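Local coordinates for periplasmic binding protein (Thermotoga lettingae TMO, PDB 4RY8), which probably serves as the sugar-binding component of a transporter, holding 5-methylthioribose between its two lobes, at residues C[31-36]-C[74-79]; C[98-103]-C[263-268]; C[112-117]-C[256-261]. One frame throughout, in Å; residues are numbered along the deposited sequence.

Contact 1: C[31-36]-C[74-79]. With SR1 (5-S-methyl-5-thio-alpha-D-ribofuranose), chain G.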
loop_
_atom_site.group_PDB
_atom_site.type_symbol
_atom_site.label_atom_id
_atom_site.label_comp_id
_atom_site.label_asym_id
_atom_site.label_seq_id
_atom_site.Cartn_x
_atom_site.Cartn_y
_atom_site.Cartn_z
ATOM N N GLU C 31 -1.681 -22.312 -13.379
ATOM C CA GLU C 31 -1.537 -23.771 -13.237
ATOM C C GLU C 31 -1.255 -24.132 -11.795
ATOM O O GLU C 31 -1.702 -25.153 -11.292
ATOM C CB GLU C 31 -0.419 -24.316 -14.141
ATOM C CG GLU C 31 -0.636 -24.049 -15.635
ATOM C CD GLU C 31 0.626 -24.227 -16.482
ATOM O OE1 GLU C 31 1.588 -24.857 -16.018
ATOM O OE2 GLU C 31 0.647 -23.753 -17.628
ATOM N N ARG C 32 -0.526 -23.270 -11.116
ATOM C CA ARG C 32 -0.134 -23.536 -9.735
ATOM C C ARG C 32 -1.318 -23.340 -8.793
ATOM O O ARG C 32 -1.491 -24.075 -7.831
ATOM C CB ARG C 32 1.062 -22.666 -9.350
ATOM C CG ARG C 32 2.361 -23.117 -10.011
ATOM C CD ARG C 32 2.904 -24.395 -9.372
ATOM N NE ARG C 32 2.421 -25.605 -10.038
ATOM C CZ ARG C 32 2.334 -26.798 -9.461
ATOM N NH1 ARG C 32 1.882 -27.830 -10.159
ATOM N NH2 ARG C 32 2.692 -26.962 -8.188
ATOM N N TYR C 33 -2.154 -22.375 -9.097
ATOM C CA TYR C 33 -3.399 -22.128 -8.339
ATOM C C TYR C 33 -4.278 -23.352 -8.426
ATOM O O TYR C 33 -4.786 -23.849 -7.405
ATOM C CB TYR C 33 -4.078 -20.932 -8.964
ATOM C CG TYR C 33 -5.466 -20.583 -8.487
ATOM C CD1 TYR C 33 -6.559 -21.376 -8.792
ATOM C CD2 TYR C 33 -5.687 -19.428 -7.728
ATOM C CE1 TYR C 33 -7.844 -21.016 -8.392
ATOM C CE2 TYR C 33 -6.966 -19.090 -7.290
ATOM C CZ TYR C 33 -8.042 -19.883 -7.636
ATOM O OH TYR C 33 -9.323 -19.528 -7.221
ATOM N N LEU C 34 -4.438 -23.850 -9.657
ATOM C CA LEU C 34 -5.202 -25.082 -9.908
ATOM C C LEU C 34 -4.626 -26.281 -9.151
ATOM O O LEU C 34 -5.376 -27.003 -8.503
ATOM C CB LEU C 34 -5.312 -25.370 -11.411
ATOM C CG LEU C 34 -6.172 -26.585 -11.759
ATOM C CD1 LEU C 34 -7.613 -26.264 -11.413
ATOM C CD2 LEU C 34 -6.004 -27.016 -13.213
ATOM N N ALA C 35 -3.307 -26.472 -9.194
ATOM C CA ALA C 35 -2.695 -27.535 -8.414
ATOM C C ALA C 35 -3.040 -27.383 -6.923
ATOM O O ALA C 35 -3.421 -28.361 -6.290
ATOM C CB ALA C 35 -1.183 -27.576 -8.603
ATOM N N GLY C 36 -2.909 -26.168 -6.386
ATOM C CA GLY C 36 -3.265 -25.870 -5.022
ATOM C C GLY C 36 -4.711 -26.199 -4.671
ATOM O O GLY C 36 -4.981 -26.812 -3.654
ATOM N N ALA C 74 -21.248 -25.579 -3.860
ATOM C CA ALA C 74 -20.723 -24.229 -4.007
ATOM C C ALA C 74 -20.006 -24.026 -5.321
ATOM O O ALA C 74 -19.491 -24.978 -5.908
ATOM C CB ALA C 74 -19.760 -23.928 -2.852
ATOM N N ILE C 75 -19.989 -22.767 -5.774
ATOM C CA ILE C 75 -19.205 -22.344 -6.913
ATOM C C ILE C 75 -18.104 -21.320 -6.540
ATOM O O ILE C 75 -18.375 -20.288 -5.897
ATOM C CB ILE C 75 -20.145 -21.762 -7.994
ATOM C CG1 ILE C 75 -21.248 -22.762 -8.301
ATOM C CG2 ILE C 75 -19.376 -21.465 -9.266
ATOM C CD1 ILE C 75 -22.333 -22.232 -9.212
ATOM N N ILE C 76 -16.873 -21.590 -6.969
ATOM C CA ILE C 76 -15.847 -20.580 -6.996
ATOM C C ILE C 76 -15.835 -19.924 -8.388
ATOM O O ILE C 76 -15.649 -20.587 -9.418
ATOM C CB ILE C 76 -14.463 -21.168 -6.694
ATOM C CG1 ILE C 76 -14.539 -21.960 -5.385
ATOM C CG2 ILE C 76 -13.413 -20.076 -6.591
ATOM C CD1 ILE C 76 -13.482 -23.028 -5.275
ATOM N N ILE C 77 -16.063 -18.629 -8.414
ATOM C CA ILE C 77 -15.890 -17.849 -9.611
ATOM C C ILE C 77 -14.529 -17.138 -9.645
ATOM O O ILE C 77 -14.221 -16.232 -8.852
ATOM C CB ILE C 77 -17.042 -16.900 -9.817
ATOM C CG1 ILE C 77 -18.338 -17.716 -9.805
ATOM C CG2 ILE C 77 -16.867 -16.191 -11.150
ATOM C CD1 ILE C 77 -19.564 -16.899 -10.024
ATOM N N ASP C 78 -13.729 -17.558 -10.620
ATOM C CA ASP C 78 -12.382 -17.115 -10.799
ATOM C C ASP C 78 -12.256 -16.185 -12.007
ATOM O O ASP C 78 -12.372 -16.643 -13.130
ATOM C CB ASP C 78 -11.566 -18.362 -11.025
ATOM C CG ASP C 78 -10.137 -18.147 -10.799
ATOM O OD1 ASP C 78 -9.631 -17.237 -11.468
ATOM O OD2 ASP C 78 -9.552 -18.868 -9.948
ATOM N N HIS C 79 -11.941 -14.921 -11.748
ATOM C CA HIS C 79 -11.932 -13.861 -12.735
ATOM C C HIS C 79 -13.348 -13.676 -13.307
ATOM O O HIS C 79 -14.342 -13.942 -12.618
ATOM C CB HIS C 79 -10.862 -14.077 -13.792
ATOM C CG HIS C 79 -9.476 -14.002 -13.257
ATOM N ND1 HIS C 79 -9.049 -14.808 -12.235
ATOM C CD2 HIS C 79 -8.426 -13.215 -13.582
ATOM C CE1 HIS C 79 -7.797 -14.530 -11.950
ATOM N NE2 HIS C 79 -7.387 -13.571 -12.749
HETATM C CS SR1 G . -5.352 -11.952 -16.794
HETATM S S SR1 G . -5.501 -11.481 -15.086
HETATM C C5 SR1 G . -3.853 -12.072 -14.625
HETATM C C4 SR1 G . -3.577 -11.842 -13.142
HETATM O O4 SR1 G . -4.581 -12.508 -12.449
HETATM C C1 SR1 G . -4.060 -13.203 -11.299
HETATM O O1 SR1 G . -4.627 -12.623 -10.174
HETATM C C2 SR1 G . -2.546 -13.059 -11.263
HETATM O O2 SR1 G . -1.973 -12.289 -10.172
HETATM C C3 SR1 G . -2.269 -12.417 -12.609
HETATM O O3 SR1 G . -1.285 -11.399 -12.485
#

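Contact 2: C[98-103]-C[263-268]. With SR1 (5-S-methyl-5-thio-alpha-D-ribofuranose), chain G.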
loop_
_atom_site.group_PDB
_atom_site.type_symbol
_atom_site.label_atom_id
_atom_site.label_comp_id
_atom_site.label_asym_id
_atom_site.label_seq_id
_atom_site.Cartn_x
_atom_site.Cartn_y
_atom_site.Cartn_z
ATOM N N ARG C 98 -23.543 -21.890 -2.437
ATOM C CA ARG C 98 -22.639 -20.927 -1.840
ATOM C C ARG C 98 -21.651 -20.488 -2.931
ATOM O O ARG C 98 -21.284 -21.280 -3.818
ATOM C CB ARG C 98 -21.955 -21.511 -0.577
ATOM C CG ARG C 98 -22.954 -22.026 0.497
ATOM C CD ARG C 98 -24.214 -21.156 0.737
ATOM N NE ARG C 98 -25.084 -21.722 1.785
ATOM C CZ ARG C 98 -26.392 -21.479 1.963
ATOM N NH1 ARG C 98 -27.076 -20.659 1.170
ATOM N NH2 ARG C 98 -27.043 -22.069 2.959
ATOM N N VAL C 99 -21.281 -19.216 -2.896
ATOM C CA VAL C 99 -20.374 -18.634 -3.896
ATOM C C VAL C 99 -19.254 -17.880 -3.248
ATOM O O VAL C 99 -19.478 -17.116 -2.322
ATOM C CB VAL C 99 -21.140 -17.667 -4.815
ATOM C CG1 VAL C 99 -20.203 -17.095 -5.861
ATOM C CG2 VAL C 99 -22.311 -18.388 -5.455
ATOM N N VAL C 100 -18.054 -18.029 -3.766
ATOM C CA VAL C 100 -16.940 -17.220 -3.340
ATOM C C VAL C 100 -16.236 -16.855 -4.597
ATOM O O VAL C 100 -16.289 -17.625 -5.547
ATOM C CB VAL C 100 -15.979 -18.020 -2.399
ATOM C CG1 VAL C 100 -15.650 -19.384 -2.971
ATOM C CG2 VAL C 100 -14.679 -17.249 -2.128
ATOM N N THR C 101 -15.579 -15.704 -4.647
ATOM C CA THR C 101 -14.828 -15.348 -5.819
ATOM C C THR C 101 -13.368 -15.130 -5.555
ATOM O O THR C 101 -12.928 -14.860 -4.411
ATOM C CB THR C 101 -15.372 -14.095 -6.531
ATOM O OG1 THR C 101 -15.059 -12.952 -5.752
ATOM C CG2 THR C 101 -16.860 -14.179 -6.700
ATOM N N PHE C 102 -12.608 -15.305 -6.624
ATOM C CA PHE C 102 -11.216 -14.931 -6.689
ATOM C C PHE C 102 -11.171 -13.956 -7.814
ATOM O O PHE C 102 -11.552 -14.303 -8.931
ATOM C CB PHE C 102 -10.294 -16.116 -6.981
ATOM C CG PHE C 102 -8.850 -15.708 -7.185
ATOM C CD1 PHE C 102 -8.203 -14.905 -6.251
ATOM C CD2 PHE C 102 -8.154 -16.093 -8.306
ATOM C CE1 PHE C 102 -6.906 -14.496 -6.450
ATOM C CE2 PHE C 102 -6.833 -15.689 -8.515
ATOM C CZ PHE C 102 -6.221 -14.881 -7.584
ATOM N N ASP C 103 -10.728 -12.743 -7.542
ATOM C CA ASP C 103 -10.514 -11.767 -8.605
ATOM C C ASP C 103 -11.782 -11.373 -9.321
ATOM O O ASP C 103 -11.771 -11.128 -10.535
ATOM C CB ASP C 103 -9.462 -12.232 -9.619
ATOM C CG ASP C 103 -8.020 -11.993 -9.148
ATOM O OD1 ASP C 103 -7.803 -11.317 -8.135
ATOM O OD2 ASP C 103 -7.093 -12.442 -9.856
ATOM N N VAL C 263 -10.498 -23.103 -2.164
ATOM C CA VAL C 263 -11.266 -24.310 -1.918
ATOM C C VAL C 263 -11.717 -24.353 -0.470
ATOM O O VAL C 263 -12.880 -24.699 -0.200
ATOM C CB VAL C 263 -10.488 -25.574 -2.322
ATOM C CG1 VAL C 263 -11.124 -26.849 -1.765
ATOM C CG2 VAL C 263 -10.395 -25.614 -3.840
ATOM N N ARG C 264 -10.802 -23.998 0.444
ATOM C CA ARG C 264 -11.095 -23.947 1.879
ATOM C C ARG C 264 -12.241 -23.060 2.165
ATOM O O ARG C 264 -13.053 -23.406 2.995
ATOM C CB ARG C 264 -9.934 -23.384 2.700
ATOM C CG ARG C 264 -9.054 -24.431 3.289
ATOM C CD ARG C 264 -8.406 -23.970 4.583
ATOM N NE ARG C 264 -7.714 -22.676 4.518
ATOM C CZ ARG C 264 -6.621 -22.430 3.803
ATOM N NH1 ARG C 264 -6.073 -23.351 3.015
ATOM N NH2 ARG C 264 -6.059 -21.244 3.890
ATOM N N ALA C 265 -12.273 -21.884 1.515
ATOM C CA ALA C 265 -13.354 -20.925 1.699
ATOM C C ALA C 265 -14.673 -21.524 1.274
ATOM O O ALA C 265 -15.686 -21.401 1.972
ATOM C CB ALA C 265 -13.090 -19.628 0.922
ATOM N N ALA C 266 -14.657 -22.111 0.082
ATOM C CA ALA C 266 -15.822 -22.747 -0.466
ATOM C C ALA C 266 -16.322 -23.795 0.506
ATOM O O ALA C 266 -17.497 -23.841 0.829
ATOM C CB ALA C 266 -15.487 -23.383 -1.787
ATOM N N ALA C 267 -15.413 -24.627 0.999
ATOM C CA ALA C 267 -15.804 -25.724 1.877
ATOM C C ALA C 267 -16.324 -25.196 3.213
ATOM O O ALA C 267 -17.252 -25.755 3.782
ATOM C CB ALA C 267 -14.634 -26.679 2.091
ATOM N N ALA C 268 -15.735 -24.101 3.696
ATOM C CA ALA C 268 -16.213 -23.441 4.908
ATOM C C ALA C 268 -17.663 -22.974 4.760
ATOM O O ALA C 268 -18.491 -23.197 5.650
ATOM C CB ALA C 268 -15.300 -22.274 5.278
HETATM C CS SR1 G . -5.352 -11.952 -16.794
HETATM S S SR1 G . -5.501 -11.481 -15.086
HETATM C C5 SR1 G . -3.853 -12.072 -14.625
HETATM C C4 SR1 G . -3.577 -11.842 -13.142
HETATM O O4 SR1 G . -4.581 -12.508 -12.449
HETATM C C1 SR1 G . -4.060 -13.203 -11.299
HETATM O O1 SR1 G . -4.627 -12.623 -10.174
HETATM C C2 SR1 G . -2.546 -13.059 -11.263
HETATM O O2 SR1 G . -1.973 -12.289 -10.172
HETATM C C3 SR1 G . -2.269 -12.417 -12.609
HETATM O O3 SR1 G . -1.285 -11.399 -12.485
#

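Contact 3: C[112-117]-C[256-261]. With SR1 (5-S-methyl-5-thio-alpha-D-ribofuranose), chain G.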
loop_
_atom_site.group_PDB
_atom_site.type_symbol
_atom_site.label_atom_id
_atom_site.label_comp_id
_atom_site.label_asym_id
_atom_site.label_seq_id
_atom_site.Cartn_x
_atom_site.Cartn_y
_atom_site.Cartn_z
ATOM N N PRO C 112 -17.907 -13.883 -0.201
ATOM C CA PRO C 112 -16.579 -13.446 0.056
ATOM C C PRO C 112 -15.791 -13.287 -1.213
ATOM O O PRO C 112 -15.975 -14.063 -2.179
ATOM C CB PRO C 112 -15.975 -14.560 0.933
ATOM C CG PRO C 112 -17.094 -15.443 1.298
ATOM C CD PRO C 112 -18.189 -15.221 0.331
ATOM N N GLU C 113 -14.930 -12.275 -1.203
ATOM C CA GLU C 113 -14.028 -11.990 -2.267
ATOM C C GLU C 113 -12.566 -12.215 -1.826
ATOM O O GLU C 113 -12.045 -11.524 -0.945
ATOM C CB GLU C 113 -14.208 -10.559 -2.734
ATOM C CG GLU C 113 -15.566 -10.230 -3.292
ATOM C CD GLU C 113 -15.689 -8.749 -3.609
ATOM O OE1 GLU C 113 -14.646 -8.092 -3.889
ATOM O OE2 GLU C 113 -16.828 -8.215 -3.596
ATOM N N ILE C 114 -11.925 -13.190 -2.466
ATOM C CA ILE C 114 -10.478 -13.449 -2.329
ATOM C C ILE C 114 -9.702 -12.605 -3.339
ATOM O O ILE C 114 -10.037 -12.563 -4.526
ATOM C CB ILE C 114 -10.151 -14.955 -2.513
ATOM C CG1 ILE C 114 -10.952 -15.792 -1.505
ATOM C CG2 ILE C 114 -8.665 -15.193 -2.320
ATOM C CD1 ILE C 114 -10.915 -17.299 -1.709
ATOM N N GLU C 115 -8.690 -11.888 -2.880
ATOM C CA GLU C 115 -7.720 -11.329 -3.798
ATOM C C GLU C 115 -6.376 -11.214 -3.163
ATOM O O GLU C 115 -6.232 -11.462 -1.954
ATOM C CB GLU C 115 -8.156 -9.936 -4.255
ATOM C CG GLU C 115 -8.458 -8.993 -3.109
ATOM C CD GLU C 115 -8.374 -7.552 -3.558
ATOM O OE1 GLU C 115 -9.439 -6.943 -3.843
ATOM O OE2 GLU C 115 -7.239 -7.057 -3.650
ATOM N N GLN C 116 -5.397 -10.819 -3.975
ATOM C CA GLN C 116 -4.027 -10.708 -3.491
ATOM C C GLN C 116 -3.642 -9.318 -3.028
ATOM O O GLN C 116 -2.444 -8.960 -3.043
ATOM C CB GLN C 116 -3.099 -11.132 -4.581
ATOM C CG GLN C 116 -3.361 -12.533 -5.042
ATOM C CD GLN C 116 -2.617 -12.867 -6.290
ATOM O OE1 GLN C 116 -1.575 -13.502 -6.252
ATOM N NE2 GLN C 116 -3.138 -12.444 -7.406
ATOM N N ASP C 117 -4.651 -8.569 -2.567
ATOM C CA ASP C 117 -4.503 -7.170 -2.167
ATOM C C ASP C 117 -3.920 -6.479 -3.370
ATOM O O ASP C 117 -2.798 -5.995 -3.352
ATOM C CB ASP C 117 -3.667 -6.958 -0.892
ATOM C CG ASP C 117 -3.869 -5.596 -0.290
ATOM O OD1 ASP C 117 -4.370 -4.671 -0.986
ATOM O OD2 ASP C 117 -3.582 -5.418 0.896
ATOM N N TYR C 256 -0.377 -21.192 -5.425
ATOM C CA TYR C 256 -0.748 -22.512 -4.903
ATOM C C TYR C 256 -1.556 -22.391 -3.615
ATOM O O TYR C 256 -2.571 -23.039 -3.454
ATOM C CB TYR C 256 0.553 -23.342 -4.647
ATOM C CG TYR C 256 0.382 -24.829 -4.284
ATOM C CD1 TYR C 256 0.240 -25.808 -5.269
ATOM C CD2 TYR C 256 0.392 -25.247 -2.948
ATOM C CE1 TYR C 256 0.085 -27.155 -4.929
ATOM C CE2 TYR C 256 0.243 -26.588 -2.605
ATOM C CZ TYR C 256 0.085 -27.535 -3.595
ATOM O OH TYR C 256 -0.056 -28.859 -3.239
ATOM N N ALA C 257 -1.075 -21.570 -2.689
ATOM C CA ALA C 257 -1.773 -21.258 -1.444
ATOM C C ALA C 257 -3.032 -20.416 -1.720
ATOM O O ALA C 257 -4.001 -20.483 -0.992
ATOM C CB ALA C 257 -0.864 -20.476 -0.529
ATOM N N VAL C 258 -3.012 -19.589 -2.744
ATOM C CA VAL C 258 -4.228 -18.835 -3.048
ATOM C C VAL C 258 -5.284 -19.853 -3.475
ATOM O O VAL C 258 -6.457 -19.746 -3.103
ATOM C CB VAL C 258 -4.016 -17.762 -4.116
ATOM C CG1 VAL C 258 -5.352 -17.140 -4.518
ATOM C CG2 VAL C 258 -3.065 -16.695 -3.609
ATOM N N GLY C 259 -4.872 -20.843 -4.255
ATOM C CA GLY C 259 -5.787 -21.859 -4.741
ATOM C C GLY C 259 -6.319 -22.766 -3.651
ATOM O O GLY C 259 -7.494 -23.062 -3.637
ATOM N N ARG C 260 -5.448 -23.236 -2.760
ATOM C CA ARG C 260 -5.899 -23.899 -1.563
ATOM C C ARG C 260 -6.915 -23.061 -0.808
ATOM O O ARG C 260 -7.995 -23.547 -0.487
ATOM C CB ARG C 260 -4.707 -24.274 -0.655
ATOM C CG ARG C 260 -3.858 -25.400 -1.234
ATOM C CD ARG C 260 -2.563 -25.624 -0.480
ATOM N NE ARG C 260 -2.824 -26.068 0.873
ATOM C CZ ARG C 260 -3.109 -27.315 1.232
ATOM N NH1 ARG C 260 -3.177 -28.298 0.332
ATOM N NH2 ARG C 260 -3.315 -27.590 2.522
ATOM N N LEU C 261 -6.598 -21.795 -0.550
ATOM C CA LEU C 261 -7.510 -20.899 0.150
ATOM C C LEU C 261 -8.920 -20.877 -0.497
ATOM O O LEU C 261 -9.956 -20.887 0.188
ATOM C CB LEU C 261 -6.928 -19.466 0.210
ATOM C CG LEU C 261 -7.894 -18.383 0.720
ATOM C CD1 LEU C 261 -8.454 -18.735 2.096
ATOM C CD2 LEU C 261 -7.231 -17.011 0.772
HETATM C CS SR1 G . -5.352 -11.952 -16.794
HETATM S S SR1 G . -5.501 -11.481 -15.086
HETATM C C5 SR1 G . -3.853 -12.072 -14.625
HETATM C C4 SR1 G . -3.577 -11.842 -13.142
HETATM O O4 SR1 G . -4.581 -12.508 -12.449
HETATM C C1 SR1 G . -4.060 -13.203 -11.299
HETATM O O1 SR1 G . -4.627 -12.623 -10.174
HETATM C C2 SR1 G . -2.546 -13.059 -11.263
HETATM O O2 SR1 G . -1.973 -12.289 -10.172
HETATM C C3 SR1 G . -2.269 -12.417 -12.609
HETATM O O3 SR1 G . -1.285 -11.399 -12.485
#

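Contact 1: C[31-36]-C[74-79]
Tyr33 of helix 28-44 and Asp78 at the end of strand 74-78 make the nearest backbone approach, with 10.6 Å between their CA atoms, so side chains alone bridge the gap. Both point toward the other segment and meet from opposite directions. The tyrosine crosses most of the interval because its CG is anti to the backbone N (chi1 172°), which carries the ring away from the helix and brings OH to 2.8 Å from Asp78 OD2, which sits beside the CZ-OH bond, 2.9 Å from Tyr33 CZ, and not beyond its end. Ring and carboxylate planes stand 77° apart, and OD2 lies obliquely to the ring. Beside this polar pair, the CG2 branch of Ile76 approaches Tyr33 OH at 4.2 Å. The other carboxylate oxygen serves the sugar site: His79 ND1 donates a somewhat bent hydrogen bond of 2.6 Å to Asp78 OD1, meeting it nearly along the C-O bond. The other ring nitrogen, NE2, gives its N-H to the sugar ring oxygen O4 at 3.0 Å, in the ring plane and almost straight (170°). Asp78 is thus a second-shell residue that fixes the imidazole's rotation. A leucine in place of His79 would probably leave O4 without its donor and Asp78 OD1 without its mate. Ligand-binding side chains at the carboxyl ends of parallel strands, with helices packed against the faces of the sheet, are characteristic of periplasmic sugar-binding proteins.

Contact 2: C[98-103]-C[263-268]
Val100, midway along strand 98-102, rests on Ala265 and Ala266 of helix 255-270, and its CA comes within 6.3 Å of Ala266 CA. The strand enters with Arg98, whose side chain sets off toward the helix but whose far end leads away from it. Val99 points the other way, as the alternation of a strand requires. Val100 then turns back to the helix and straddles two successive alanines with its two methyls. CG2, anti to the backbone N, reaches Ala265 CB at 4.2 Å, while CG1, in the less common place between the backbone N and the carbonyl carbon (chi1 48°), meets Ala266 CB at 4.2 Å. These are purely apolar touches; the small alanines let the helix backbone come near the sheet. Thr101 takes its hydroxyl to the opposite side, where OG1 is hydrogen-bonded to Leu104 O. Phe102, again on the helix side of the sheet, lies farther along, and its CZ stands 3.8 Å from the sugar hydroxyl O1, to which the ring is oblique. Asp103 has a left-handed backbone (phi 64°, psi 37°), and its carboxylate folds over the preceding ring, with CG above the ring centre. From there OD2 accepts a very short hydrogen bond, 2.5 Å, from SR1 O1. Strand 98-102 runs between strands 74-78 and 113-115 in the parallel sheet, Val100 touching Ile76 and Ile114 of these neighbours. Helix 255-270 runs roughly antiparallel to the strand over the face that Val100 points to, beside helix 28-44, where Val263 packs on Ala37 and Met40, and Ala266 also touches Ile76.

Contact 3: C[112-117]-C[256-261]
Gln116, just beyond strand 113-115, and Val258 of helix 255-270 have the nearest backbones, 8.1 Å between CA atoms, and the space between strand and helix is filled by side chains. Ile114 and Leu261 reach toward each other, tip to tip. The CG2 branch of the isoleucine, anti to its own amide nitrogen, touches Leu261 CD2 at 3.9 Å, while its CD1 lies 4.0 Å from Leu261 CG. The same CG2 lies 4.4 Å from Val258 CG1, so this one methyl touches side chains from two turns of the helix. This apolar layer joins a helix to a sheet in the two-lobed periplasmic binding fold: strand 247-252 belongs to the sheet of the other lobe, and the chain crosses over just before helix 255-270 to pack here. Gln116 works at the edge of that layer. Its chain is extended beyond CG, with CG beside the backbone N (chi1 -58°), and this places the amide alongside the sugar. NE2 donates to SR1 O2 at 3.0 Å (158°) and stands 3.1 Å from SR1 O1. On its other side OE1 is hydrogen-bonded to Thr253 OG1, in the crossing chain, which fixes the amide's orientation and presents NE2 to the ligand. Val258 CG2 lies 4.4 Å from Gln116 OE1. The following Asp117 is the N-cap of helix 118-132, its OD1 binding Leu120 N, and its OD2 forms a salt bridge with Lys127 of the second subunit.

The centres of the three contacts lie about 9 Å apart, all on one parallel sheet. Strand 98-102 joins them: Ile77 O of contact 1 lies 2.9 Å from Phe102 N of contact 2, and Thr101 O of contact 2 lies 2.8 Å from Ile114 N of contact 3, both probable backbone hydrogen bonds. Contacts 2 and 3 share helix 255-270, which packs against helix 28-44 of contact 1; Gly36 N, for example, lies 3.4 Å from Tyr256 CD1. Each contact sends one polar residue to the same sugar: His79, Asp103 and Gln116 take O4, O1 and O2. Arg153 and Asp231, from the other lobe, add hydrogen bonds from across the cleft.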